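Local atomic coordinates of citrate synthase (Pyrobaculum aerophilum, PDB entry 2IBP), a protein that probably catalyses the condensation of oxaloacetate, acetyl-CoA and water into citrate and CoA, a step of the tricarboxylic acid cycle. Residues 36-41 / 45-50; 43-46 / 51-54; 211-216 / 376-381. All coordinates share one frame; numbering follows the deposited sequence. Where two conformers were deposited one is given.

Contact 1. Residues 36-41 / 45-50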
ATOM      1  N   ILE A  36      14.507  15.616  -1.605  1.00 10.83           N
ATOM      2  CA  ILE A  36      14.615  14.975  -0.299  1.00  7.74           C
ATOM      3  C   ILE A  36      15.966  14.339  -0.047  1.00  9.03           C
ATOM      4  O   ILE A  36      16.615  14.658   0.934  1.00 11.22           O
ATOM      5  CB  ILE A  36      13.471  13.967  -0.047  1.00  9.40           C
ATOM      6  CG1 ILE A  36      12.133  14.711  -0.098  1.00 11.08           C
ATOM      7  CG2 ILE A  36      13.642  13.299   1.316  1.00 10.25           C
ATOM      8  CD1 ILE A  36      10.891  13.840  -0.026  1.00 13.46           C
ATOM      9  N   SER A  37      16.377  13.430  -0.923  1.00 11.37           N
ATOM     10  CA  SER A  37      17.675  12.786  -0.759  1.00 10.96           C
ATOM     11  C   SER A  37      18.266  12.447  -2.110  1.00 14.42           C
ATOM     12  O   SER A  37      17.560  12.378  -3.117  1.00 10.62           O
ATOM     13  CB  SER A  37      17.570  11.517   0.095  1.00  9.58           C
ATOM     14  OG  SER A  37      16.763  10.529  -0.560  1.00 10.34           O
ATOM     15  N   ASP A  38      19.573  12.237  -2.124  1.00 10.01           N
ATOM     16  CA  ASP A  38      20.268  11.911  -3.348  1.00  8.18           C
ATOM     17  C   ASP A  38      21.412  11.004  -3.014  1.00 11.36           C
ATOM     18  O   ASP A  38      22.005  11.132  -1.950  1.00  9.46           O
ATOM     19  CB  ASP A  38      20.826  13.171  -4.008  1.00  8.84           C
ATOM     20  CG  ASP A  38      21.284  12.931  -5.442  1.00 11.70           C
ATOM     21  OD1 ASP A  38      20.709  12.051  -6.119  1.00 13.02           O
ATOM     22  OD2 ASP A  38      22.215  13.624  -5.902  1.00 15.64           O
ATOM     23  N   ILE A  39      21.695  10.082  -3.926  1.00 12.83           N
ATOM     24  CA  ILE A  39      22.817   9.177  -3.764  1.00 12.85           C
ATOM     25  C   ILE A  39      23.723   9.263  -4.967  1.00 13.59           C
ATOM     26  O   ILE A  39      23.242   9.255  -6.110  1.00 15.76           O
ATOM     27  CB  ILE A  39      22.361   7.723  -3.698  1.00 13.12           C
ATOM     28  CG1 ILE A  39      21.458   7.481  -2.493  1.00 13.19           C
ATOM     29  CG2 ILE A  39      23.572   6.783  -3.650  1.00 15.06           C
ATOM     30  CD1 ILE A  39      20.697   6.180  -2.589  1.00 15.69           C
ATOM     31  N   ASP A  40      25.014   9.425  -4.709  1.00 11.76           N
ATOM     32  CA  ASP A  40      26.023   9.290  -5.754  1.00 13.98           C
ATOM     33  C   ASP A  40      26.627   7.909  -5.501  1.00 15.79           C
ATOM     34  O   ASP A  40      27.447   7.735  -4.601  1.00 15.28           O
ATOM     35  CB  ASP A  40      27.092  10.365  -5.697  1.00 15.41           C
ATOM     36  CG  ASP A  40      28.119  10.219  -6.811  1.00 26.32           C
ATOM     37  OD1 ASP A  40      28.379   9.076  -7.250  1.00 21.46           O
ATOM     38  OD2 ASP A  40      28.649  11.257  -7.268  1.00 26.83           O
ATOM     39  N   GLY A  41      26.152   6.928  -6.259  1.00 14.87           N
ATOM     40  CA  GLY A  41      26.588   5.551  -6.095  1.00 16.04           C
ATOM     41  C   GLY A  41      28.044   5.295  -6.429  1.00 20.75           C
ATOM     42  O   GLY A  41      28.676   4.432  -5.822  1.00 18.59           O
ATOM     43  N   ILE A  45      28.276   8.611  -1.810  1.00 11.89           N
ATOM     44  CA  ILE A  45      27.842   9.789  -1.075  1.00 11.02           C
ATOM     45  C   ILE A  45      26.319   9.791  -1.003  1.00 10.10           C
ATOM     46  O   ILE A  45      25.630   9.464  -1.977  1.00 12.34           O
ATOM     47  CB  ILE A  45      28.285  11.089  -1.790  1.00 14.59           C
ATOM     48  CG1 ILE A  45      29.800  11.101  -2.008  1.00 15.05           C
ATOM     49  CG2 ILE A  45      27.876  12.306  -0.979  1.00 11.95           C
ATOM     50  CD1 ILE A  45      30.266  12.235  -2.910  1.00 18.97           C
ATOM     51  N   LEU A  46      25.808  10.159   0.163  1.00 10.26           N
ATOM     52  CA  LEU A  46      24.380  10.268   0.394  1.00  8.21           C
ATOM     53  C   LEU A  46      24.122  11.652   0.960  1.00  9.24           C
ATOM     54  O   LEU A  46      24.847  12.092   1.856  1.00  9.36           O
ATOM     55  CB  LEU A  46      23.940   9.227   1.424  1.00 10.09           C
ATOM     56  CG  LEU A  46      22.511   9.319   1.950  1.00 10.32           C
ATOM     57  CD1 LEU A  46      21.443   9.201   0.826  1.00  8.71           C
ATOM     58  CD2 LEU A  46      22.285   8.271   3.017  1.00  9.62           C
ATOM     59  N   TRP A  47      23.132  12.345   0.405  1.00  8.44           N
ATOM     60  CA  TRP A  47      22.717  13.654   0.932  1.00  8.47           C
ATOM     61  C   TRP A  47      21.260  13.627   1.352  1.00  9.93           C
ATOM     62  O   TRP A  47      20.435  12.999   0.689  1.00  8.90           O
ATOM     63  CB  TRP A  47      22.802  14.757  -0.127  1.00  8.44           C
ATOM     64  CG  TRP A  47      24.157  15.103  -0.659  1.00 11.48           C
ATOM     65  CD1 TRP A  47      24.961  16.134  -0.253  1.00 11.57           C
ATOM     66  CD2 TRP A  47      24.810  14.505  -1.774  1.00 12.97           C
ATOM     67  NE1 TRP A  47      26.102  16.167  -1.010  1.00 14.90           N
ATOM     68  CE2 TRP A  47      26.020  15.197  -1.974  1.00 14.14           C
ATOM     69  CE3 TRP A  47      24.503  13.427  -2.613  1.00 12.23           C
ATOM     70  CZ2 TRP A  47      26.913  14.865  -3.001  1.00 15.76           C
ATOM     71  CZ3 TRP A  47      25.381  13.115  -3.642  1.00 14.82           C
ATOM     72  CH2 TRP A  47      26.582  13.819  -3.811  1.00 16.00           C
ATOM     73  N   TYR A  48      20.945  14.348   2.429  1.00  8.73           N
ATOM     74  CA  TYR A  48      19.568  14.622   2.807  1.00  6.89           C
ATOM     75  C   TYR A  48      19.381  16.131   2.669  1.00  8.16           C
ATOM     76  O   TYR A  48      20.049  16.904   3.357  1.00  8.11           O
ATOM     77  CB  TYR A  48      19.256  14.286   4.252  1.00  8.22           C
ATOM     78  CG  TYR A  48      19.353  12.845   4.644  1.00  8.18           C
ATOM     79  CD1 TYR A  48      19.140  11.832   3.734  1.00  9.53           C
ATOM     80  CD2 TYR A  48      19.426  12.511   5.972  1.00  7.46           C
ATOM     81  CE1 TYR A  48      19.160  10.499   4.137  1.00  8.23           C
ATOM     82  CE2 TYR A  48      19.383  11.195   6.385  1.00  8.23           C
ATOM     83  CZ  TYR A  48      19.243  10.200   5.460  1.00  9.68           C
ATOM     84  OH  TYR A  48      19.222   8.876   5.845  1.00  9.42           O
ATOM     85  N   ARG A  49      18.488  16.547   1.786  1.00  8.61           N
ATOM     86  CA  ARG A  49      18.188  17.972   1.627  1.00 10.32           C
ATOM     87  C   ARG A  49      19.472  18.804   1.431  1.00 10.15           C
ATOM     88  O   ARG A  49      19.583  19.929   1.945  1.00 12.50           O
ATOM     89  CB  ARG A  49      17.403  18.480   2.834  1.00 11.21           C
ATOM     90  CG  ARG A  49      16.061  17.810   3.073  1.00 10.70           C
ATOM     91  CD  ARG A  49      15.069  18.108   1.995  1.00 13.48           C
ATOM     92  NE  ARG A  49      13.711  17.783   2.423  1.00 12.03           N
ATOM     93  CZ  ARG A  49      12.626  18.020   1.693  1.00 12.53           C
ATOM     94  NH1 ARG A  49      12.749  18.533   0.477  1.00 14.75           N
ATOM     95  NH2 ARG A  49      11.432  17.753   2.175  1.00 11.98           N
ATOM     96  N   GLY A  50      20.422  18.258   0.683  1.00 10.11           N
ATOM     97  CA  GLY A  50      21.678  18.955   0.385  1.00 11.41           C
ATOM     98  C   GLY A  50      22.835  18.730   1.343  1.00 13.55           C
ATOM     99  O   GLY A  50      23.948  19.143   1.057  1.00 13.34           O
TER
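Trp47 lays the edge of the six-membered end of its indole alongside Asp38 and Asp40, on the face of the hairpin that also carries Ile45. With CG anti to its own carbonyl carbon (chi1 -65°), the ring leans across the strand boundary, bringing Trp47 CZ3 to 3.8 Å from Asp40 CB and 3.9 Å from Asp38 OD2; the Asp38 carboxylate is turned only 21° from the ring plane. Ile45 CG2 lies over one indole face, offset toward the rim. The backbones beneath are antiparallel, with two hydrogen-bonded pairs, Asp38 with Trp47 and Asp40 with Ile45. Of their bonds, Trp47 N to Asp38 O is the straightest at 2.9 Å. Beyond the strand end, Arg49 N donates to Ile36 O at 2.8 Å, and the arginine side chain runs beside Ile36, so that Ile36 CG1 sits over the centre of the guanidinium, 3.8 Å from Arg49 CZ; Arg49 NH2 is hydrogen-bonded to Ile69 O. The opposite face of the hairpin carries Ser37, Ile39, Leu46 and Tyr48; there Leu46 CD1 meets Ile39 CG1 at 3.7 Å, while Ser37 CB comes to the edge of the tyrosine ring. The chemistry is thus two-sided. Asp38 OD2 and Trp47 NE1 bond to His399 and Asp400 of the second subunit, whereas Ser37 OG and Tyr48 OH bond inward to Asp213 and the Ile209 carbonyl, which implies that one small hairpin joins the subunit interface to the interior of its own chain.

Contact 2. Residues 43-46 / 51-54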
ATOM      1  N   LYS A  43      30.636   7.467  -6.112  1.00 16.75           N
ATOM      2  CA  LYS A  43      31.502   8.026  -5.083  1.00 18.16           C
ATOM      3  C   LYS A  43      31.122   7.586  -3.661  1.00 14.92           C
ATOM      4  O   LYS A  43      31.897   7.767  -2.728  1.00 21.21           O
ATOM      5  CB  LYS A  43      31.533   9.550  -5.174  1.00 22.45           C
ATOM      6  CG  LYS A  43      32.115  10.063  -6.483  1.00 27.67           C
ATOM      7  CD  LYS A  43      32.244  11.569  -6.495  1.00 33.01           C
ATOM      8  CE  LYS A  43      32.918  12.046  -7.775  1.00 40.83           C
ATOM      9  NZ  LYS A  43      32.144  11.654  -8.977  1.00 52.22           N
ATOM     10  N   GLY A  44      29.937   7.008  -3.500  1.00 17.95           N
ATOM     11  CA  GLY A  44      29.486   6.559  -2.186  1.00 15.79           C
ATOM     12  C   GLY A  44      29.116   7.715  -1.286  1.00 12.67           C
ATOM     13  O   GLY A  44      29.569   7.800  -0.153  1.00 16.71           O
ATOM     14  N   ILE A  45      28.276   8.611  -1.810  1.00 11.89           N
ATOM     15  CA  ILE A  45      27.842   9.789  -1.075  1.00 11.02           C
ATOM     16  C   ILE A  45      26.319   9.791  -1.003  1.00 10.10           C
ATOM     17  O   ILE A  45      25.630   9.464  -1.977  1.00 12.34           O
ATOM     18  CB  ILE A  45      28.285  11.089  -1.790  1.00 14.59           C
ATOM     19  CG1 ILE A  45      29.800  11.101  -2.008  1.00 15.05           C
ATOM     20  CG2 ILE A  45      27.876  12.306  -0.979  1.00 11.95           C
ATOM     21  CD1 ILE A  45      30.266  12.235  -2.910  1.00 18.97           C
ATOM     22  N   LEU A  46      25.808  10.159   0.163  1.00 10.26           N
ATOM     23  CA  LEU A  46      24.380  10.268   0.394  1.00  8.21           C
ATOM     24  C   LEU A  46      24.122  11.652   0.960  1.00  9.24           C
ATOM     25  O   LEU A  46      24.847  12.092   1.856  1.00  9.36           O
ATOM     26  CB  LEU A  46      23.940   9.227   1.424  1.00 10.09           C
ATOM     27  CG  LEU A  46      22.511   9.319   1.950  1.00 10.32           C
ATOM     28  CD1 LEU A  46      21.443   9.201   0.826  1.00  8.71           C
ATOM     29  CD2 LEU A  46      22.285   8.271   3.017  1.00  9.62           C
ATOM     30  N   TYR A  51      22.561  18.127   2.502  1.00  9.30           N
ATOM     31  CA  TYR A  51      23.603  17.852   3.503  1.00  9.77           C
ATOM     32  C   TYR A  51      24.136  16.436   3.449  1.00 11.59           C
ATOM     33  O   TYR A  51      23.364  15.483   3.425  1.00 11.65           O
ATOM     34  CB  TYR A  51      23.064  18.110   4.911  1.00  8.48           C
ATOM     35  CG  TYR A  51      22.687  19.538   5.152  1.00  9.40           C
ATOM     36  CD1 TYR A  51      23.619  20.440   5.637  1.00  9.03           C
ATOM     37  CD2 TYR A  51      21.418  20.003   4.862  1.00 12.08           C
ATOM     38  CE1 TYR A  51      23.281  21.753   5.861  1.00 12.03           C
ATOM     39  CE2 TYR A  51      21.069  21.318   5.083  1.00 12.25           C
ATOM     40  CZ  TYR A  51      22.019  22.188   5.564  1.00 13.53           C
ATOM     41  OH  TYR A  51      21.706  23.509   5.791  1.00 15.89           O
ATOM     42  N   ARG A  52      25.460  16.276   3.455  1.00 11.42           N
ATOM     43  CA  ARG A  52      26.053  14.944   3.435  0.50 11.88           C
ATOM     44  C   ARG A  52      25.721  14.179   4.706  1.00  9.68           C
ATOM     45  O   ARG A  52      25.719  14.741   5.806  1.00 10.15           O
ATOM     46  CB  ARG A  52      27.571  15.024   3.260  0.50 11.82           C
ATOM     47  CG  ARG A  52      27.990  15.503   1.889  0.50 19.31           C
ATOM     48  CD  ARG A  52      29.478  15.340   1.651  0.50 26.07           C
ATOM     49  NE  ARG A  52      29.893  13.941   1.708  0.50 31.48           N
ATOM     50  CZ  ARG A  52      31.131  13.519   1.477  0.50 28.88           C
ATOM     51  NH1 ARG A  52      31.416  12.232   1.578  0.50 18.90           N
ATOM     52  NH2 ARG A  52      32.088  14.385   1.162  0.50 35.39           N
ATOM     53  N   ILE A  53      25.445  12.889   4.548  1.00  8.06           N
ATOM     54  CA  ILE A  53      25.113  12.055   5.685  1.00  9.76           C
ATOM     55  C   ILE A  53      26.212  12.040   6.741  1.00  8.92           C
ATOM     56  O   ILE A  53      25.900  11.990   7.938  1.00 11.46           O
ATOM     57  CB  ILE A  53      24.752  10.607   5.268  1.00 12.14           C
ATOM     58  CG1 ILE A  53      24.020   9.883   6.400  1.00 11.76           C
ATOM     59  CG2 ILE A  53      25.999   9.844   4.807  1.00 11.91           C
ATOM     60  CD1 ILE A  53      22.681  10.482   6.736  1.00  8.88           C
ATOM     61  N   GLU A  54      27.477  12.079   6.329  1.00 12.67           N
ATOM     62  CA  GLU A  54      28.576  12.112   7.313  1.00 12.07           C
ATOM     63  C   GLU A  54      28.423  13.296   8.268  1.00  9.71           C
ATOM     64  O   GLU A  54      28.627  13.167   9.480  1.00 13.46           O
ATOM     65  CB  GLU A  54      29.949  12.223   6.643  1.00 13.94           C
ATOM     66  CG  GLU A  54      30.390  11.004   5.907  1.00 25.15           C
ATOM     67  CD  GLU A  54      29.762  10.874   4.539  1.00 33.75           C
ATOM     68  OE1 GLU A  54      29.099  11.839   4.062  1.00 18.75           O
ATOM     69  OE2 GLU A  54      29.992   9.815   3.923  1.00 28.65           O
TER
HETATM   70  O   HOH W   1      30.879   9.524   1.490  1.00 28.95           O
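Leu46 and Ile53 meet where a strand passes its neighbour and the chain turns into a helix, and with Arg52 and Ile45 they supply most of the buried surface. Two links join the first pair. Ile53 N donates to Leu46 O at 2.9 Å, and the side chains touch obliquely, with Leu46 CB 4.0 Å from Ile53 CG2. Ile53 CG2 lies between its backbone N and carbonyl carbon, while CG1 is anti to N (chi1 -163°); this places Ile53 CG1 4.1 Å from Leu46 CD2, so both branches of the isoleucine press on the leucine.

Arg52, at the N-cap position, is less certain, since two conformers were deposited for it. In one of them it passes across Ile45, whose CG2 is 3.7 Å from Arg52 NE, and a bend at chi3 (62°) brings its guanidinium back beside Glu54 in a salt bridge whose NE to OE1 hydrogen bond is weak. A water donates to Gly44 O at 2.7 Å and to Glu54 OE2 at 2.6 Å, tying Glu54 to the G1 beta bulge that Gly44 and Ile45 form opposite Asp40; in that conformer it also accepts weakly from Arg52 NH1.

The contact joins strand 45-48 to strand 51-52 and the start of helix 53-59. Pro297 of helix 297-313 packs on both Leu46 and Ile53, helix 198-210 reaches Ile53 through Ile209 and Leu210, and Asp400 of the second subunit packs on Arg52.

Contact 3. Residues 211-216 / 376-381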
ATOM      1  N   HIS A 211      19.063   5.789   8.261  1.00  6.84           N
ATOM      2  CA  HIS A 211      18.082   5.120   7.412  1.00  7.31           C
ATOM      3  C   HIS A 211      16.858   5.959   7.121  1.00  7.16           C
ATOM      4  O   HIS A 211      15.892   5.460   6.546  1.00  7.73           O
ATOM      5  CB  HIS A 211      17.697   3.790   8.065  1.00  7.58           C
ATOM      6  CG  HIS A 211      18.855   2.840   8.169  1.00  8.79           C
ATOM      7  ND1 HIS A 211      19.831   2.970   9.134  1.00 11.70           N
ATOM      8  CD2 HIS A 211      19.228   1.792   7.391  1.00  9.94           C
ATOM      9  CE1 HIS A 211      20.772   2.059   8.931  1.00  9.18           C
ATOM     10  NE2 HIS A 211      20.419   1.317   7.892  1.00 10.43           N
ATOM     11  N   ALA A 212      16.920   7.251   7.452  1.00  5.33           N
ATOM     12  CA  ALA A 212      15.767   8.144   7.337  1.00  7.75           C
ATOM     13  C   ALA A 212      15.174   8.262   5.937  1.00  4.59           C
ATOM     14  O   ALA A 212      13.946   8.396   5.798  1.00  7.89           O
ATOM     15  CB  ALA A 212      16.098   9.501   7.901  1.00  9.25           C
ATOM     16  N   ASP A 213      16.029   8.272   4.918  1.00  7.27           N
ATOM     17  CA  ASP A 213      15.538   8.261   3.536  1.00  8.03           C
ATOM     18  C   ASP A 213      16.592   7.682   2.626  1.00  6.81           C
ATOM     19  O   ASP A 213      17.788   7.745   2.928  1.00  7.01           O
ATOM     20  CB  ASP A 213      15.130   9.638   3.026  1.00  9.38           C
ATOM     21  CG  ASP A 213      14.194   9.536   1.829  1.00 14.96           C
ATOM     22  OD1 ASP A 213      13.174   8.827   1.955  1.00 11.45           O
ATOM     23  OD2 ASP A 213      14.486  10.110   0.754  1.00 13.09           O
ATOM     24  N   HIS A 214      16.160   7.071   1.530  1.00  9.91           N
ATOM     25  CA  HIS A 214      17.109   6.507   0.604  1.00  7.53           C
ATOM     26  C   HIS A 214      16.429   6.334  -0.738  1.00 12.02           C
ATOM     27  O   HIS A 214      16.013   5.239  -1.091  1.00 15.92           O
ATOM     28  CB  HIS A 214      17.666   5.197   1.168  1.00 10.55           C
ATOM     29  CG  HIS A 214      19.086   4.918   0.775  1.00  9.88           C
ATOM     30  ND1 HIS A 214      19.442   3.870  -0.046  1.00 12.94           N
ATOM     31  CD2 HIS A 214      20.231   5.599   1.029  1.00 13.85           C
ATOM     32  CE1 HIS A 214      20.754   3.878  -0.221  1.00 13.33           C
ATOM     33  NE2 HIS A 214      21.258   4.905   0.437  1.00 12.27           N
ATOM     34  N   GLU A 215      16.217   7.474  -1.393  1.00 18.55           N
ATOM     35  CA  GLU A 215      15.543   7.542  -2.679  1.00 25.87           C
ATOM     36  C   GLU A 215      14.161   6.883  -2.655  1.00 11.25           C
ATOM     37  O   GLU A 215      13.395   7.169  -1.742  1.00 16.23           O
ATOM     38  CB  GLU A 215      16.464   7.110  -3.816  1.00 19.72           C
ATOM     39  CG  GLU A 215      17.639   8.108  -3.920  1.00 19.71           C
ATOM     40  CD  GLU A 215      18.594   7.869  -5.069  1.00 27.70           C
ATOM     41  OE1 GLU A 215      18.638   6.752  -5.638  1.00 27.92           O
ATOM     42  OE2 GLU A 215      19.357   8.811  -5.357  1.00 26.87           O
ATOM     43  N   VAL A 216      13.805   6.082  -3.665  1.00 14.55           N
ATOM     44  CA  VAL A 216      12.427   5.600  -3.764  1.00 13.11           C
ATOM     45  C   VAL A 216      12.271   4.088  -3.915  1.00 10.63           C
ATOM     46  O   VAL A 216      11.949   3.579  -5.010  1.00 12.57           O
ATOM     47  CB  VAL A 216      11.655   6.301  -4.918  1.00 13.44           C
ATOM     48  CG1 VAL A 216      10.155   6.024  -4.769  1.00 12.80           C
ATOM     49  CG2 VAL A 216      11.897   7.798  -4.899  1.00 13.32           C
ATOM     50  N   VAL A 376       6.775  10.157   4.860  1.00  6.03           N
ATOM     51  CA  VAL A 376       5.857  11.303   4.967  1.00  5.51           C
ATOM     52  C   VAL A 376       6.373  12.514   4.166  1.00  9.66           C
ATOM     53  O   VAL A 376       5.589  13.197   3.484  1.00  8.09           O
ATOM     54  CB  VAL A 376       5.451  11.638   6.410  1.00  7.94           C
ATOM     55  CG1 VAL A 376       4.750  10.443   7.037  1.00  7.94           C
ATOM     56  CG2 VAL A 376       6.672  12.059   7.247  1.00  8.74           C
ATOM     57  N   ALA A 377       7.680  12.755   4.188  1.00  4.66           N
ATOM     58  CA  ALA A 377       8.255  13.862   3.408  1.00  7.31           C
ATOM     59  C   ALA A 377       7.981  13.641   1.925  1.00  8.05           C
ATOM     60  O   ALA A 377       7.678  14.573   1.176  1.00  8.80           O
ATOM     61  CB  ALA A 377       9.761  13.981   3.646  1.00  6.14           C
ATOM     62  N   HIS A 378       8.144  12.395   1.480  1.00  6.71           N
ATOM     63  CA  HIS A 378       7.928  12.067   0.072  1.00  8.01           C
ATOM     64  C   HIS A 378       6.478  12.263  -0.332  1.00  7.59           C
ATOM     65  O   HIS A 378       6.213  12.803  -1.385  1.00  8.73           O
ATOM     66  CB  HIS A 378       8.376  10.651  -0.244  1.00  8.95           C
ATOM     67  CG  HIS A 378       9.823  10.541  -0.589  1.00  7.60           C
ATOM     68  ND1 HIS A 378      10.307  10.783  -1.859  1.00  9.32           N
ATOM     69  CD2 HIS A 378      10.891  10.154   0.150  1.00  9.08           C
ATOM     70  CE1 HIS A 378      11.611  10.587  -1.876  1.00 11.66           C
ATOM     71  NE2 HIS A 378      11.994  10.222  -0.666  1.00 10.65           N
ATOM     72  N   VAL A 379       5.558  11.872   0.544  1.00  5.94           N
ATOM     73  CA  VAL A 379       4.128  12.068   0.283  1.00  8.47           C
ATOM     74  C   VAL A 379       3.811  13.555   0.154  1.00  9.45           C
ATOM     75  O   VAL A 379       3.203  13.992  -0.830  1.00  8.48           O
ATOM     76  CB  VAL A 379       3.244  11.438   1.355  1.00  7.47           C
ATOM     77  CG1 VAL A 379       1.793  11.953   1.233  1.00  8.89           C
ATOM     78  CG2 VAL A 379       3.316   9.913   1.224  1.00 11.39           C
ATOM     79  N   LEU A 380       4.252  14.340   1.130  1.00  8.77           N
ATOM     80  CA  LEU A 380       3.990  15.772   1.102  1.00  7.65           C
ATOM     81  C   LEU A 380       4.585  16.410  -0.141  1.00  7.45           C
ATOM     82  O   LEU A 380       3.966  17.289  -0.745  1.00 10.30           O
ATOM     83  CB  LEU A 380       4.485  16.444   2.372  1.00  7.89           C
ATOM     84  CG  LEU A 380       3.774  15.936   3.627  1.00 14.43           C
ATOM     85  CD1 LEU A 380       4.365  16.561   4.872  1.00 20.74           C
ATOM     86  CD2 LEU A 380       2.276  16.150   3.586  1.00 16.14           C
ATOM     87  N   GLU A 381       5.767  15.965  -0.537  1.00  8.07           N
ATOM     88  CA  GLU A 381       6.383  16.472  -1.742  1.00  7.74           C
ATOM     89  C   GLU A 381       5.530  16.161  -2.972  1.00  9.09           C
ATOM     90  O   GLU A 381       5.278  17.028  -3.799  1.00  9.84           O
ATOM     91  CB  GLU A 381       7.781  15.896  -1.912  1.00 12.62           C
ATOM     92  CG  GLU A 381       8.507  16.416  -3.119  1.00 13.70           C
ATOM     93  CD  GLU A 381       9.918  15.912  -3.183  1.00 15.16           C
ATOM     94  OE1 GLU A 381      10.091  14.684  -3.351  1.00 11.99           O
ATOM     95  OE2 GLU A 381      10.848  16.748  -3.080  1.00 11.83           O
TER
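Asp213 extends its carboxylate from the loop after helix 198-210 to meet His378 of helix 363-382, the two side chains approaching from opposite directions. A first torsion of -160°, which sets CG anti to the backbone N, carries the carboxylate out toward the helix and presents OD2 to the imidazole. His378 NE2 donates to Asp213 OD2 at 2.9 Å on the syn side of that oxygen, which lies nearly in the imidazole plane (13° out of it), with carboxylate and ring turned 39° apart. OD2 also bonds to Ser37 OG, and His378 ND1 to Lys32 NZ, so both ring nitrogens have partners. With Asp213 replaced by an alanine, His378 NE2 and Ser37 OG would probably lose their shared partner and the imidazole would be less firmly fixed in rotation. Further along, Glu215 turns its side chain away from the helix, to about 8 Å from that of the predicted active-site residue His289, but brings Glu215 O to 3.5 Å from His378 NE2; its OE2 accepts from Ile39 N. Val216 closes the row, its CG2 4.1 Å from His378 CE1, and also packs on Pro391 of the second subunit. This is a buried histidine-carboxylate hydrogen bond that joins an interhelical loop to a helix in the mainly helical citrate synthase fold.

Contacts 1 and 2 belong to one antiparallel sheet, strands 37-40, 45-48 and 51-52, with centres about 6 Å apart; strand 45-48 is common to both. They overlap along the chain, sharing Ile45 and Leu46, and contact 3 comes later, about 12 Å from contact 1 and 16 Å from contact 2 between centres, bringing a loop against helix 363-382. Contact 1 reaches contact 3 through polar links of 211-216 to Ser37 and Ile39, while Leu46 of contact 2 touches His214. The example illustrates how a small sheet in a mostly helical enzyme can connect distant segments: strand 45-48, central in the sheet, couples both of its neighbours to a loop some 160 residues further on.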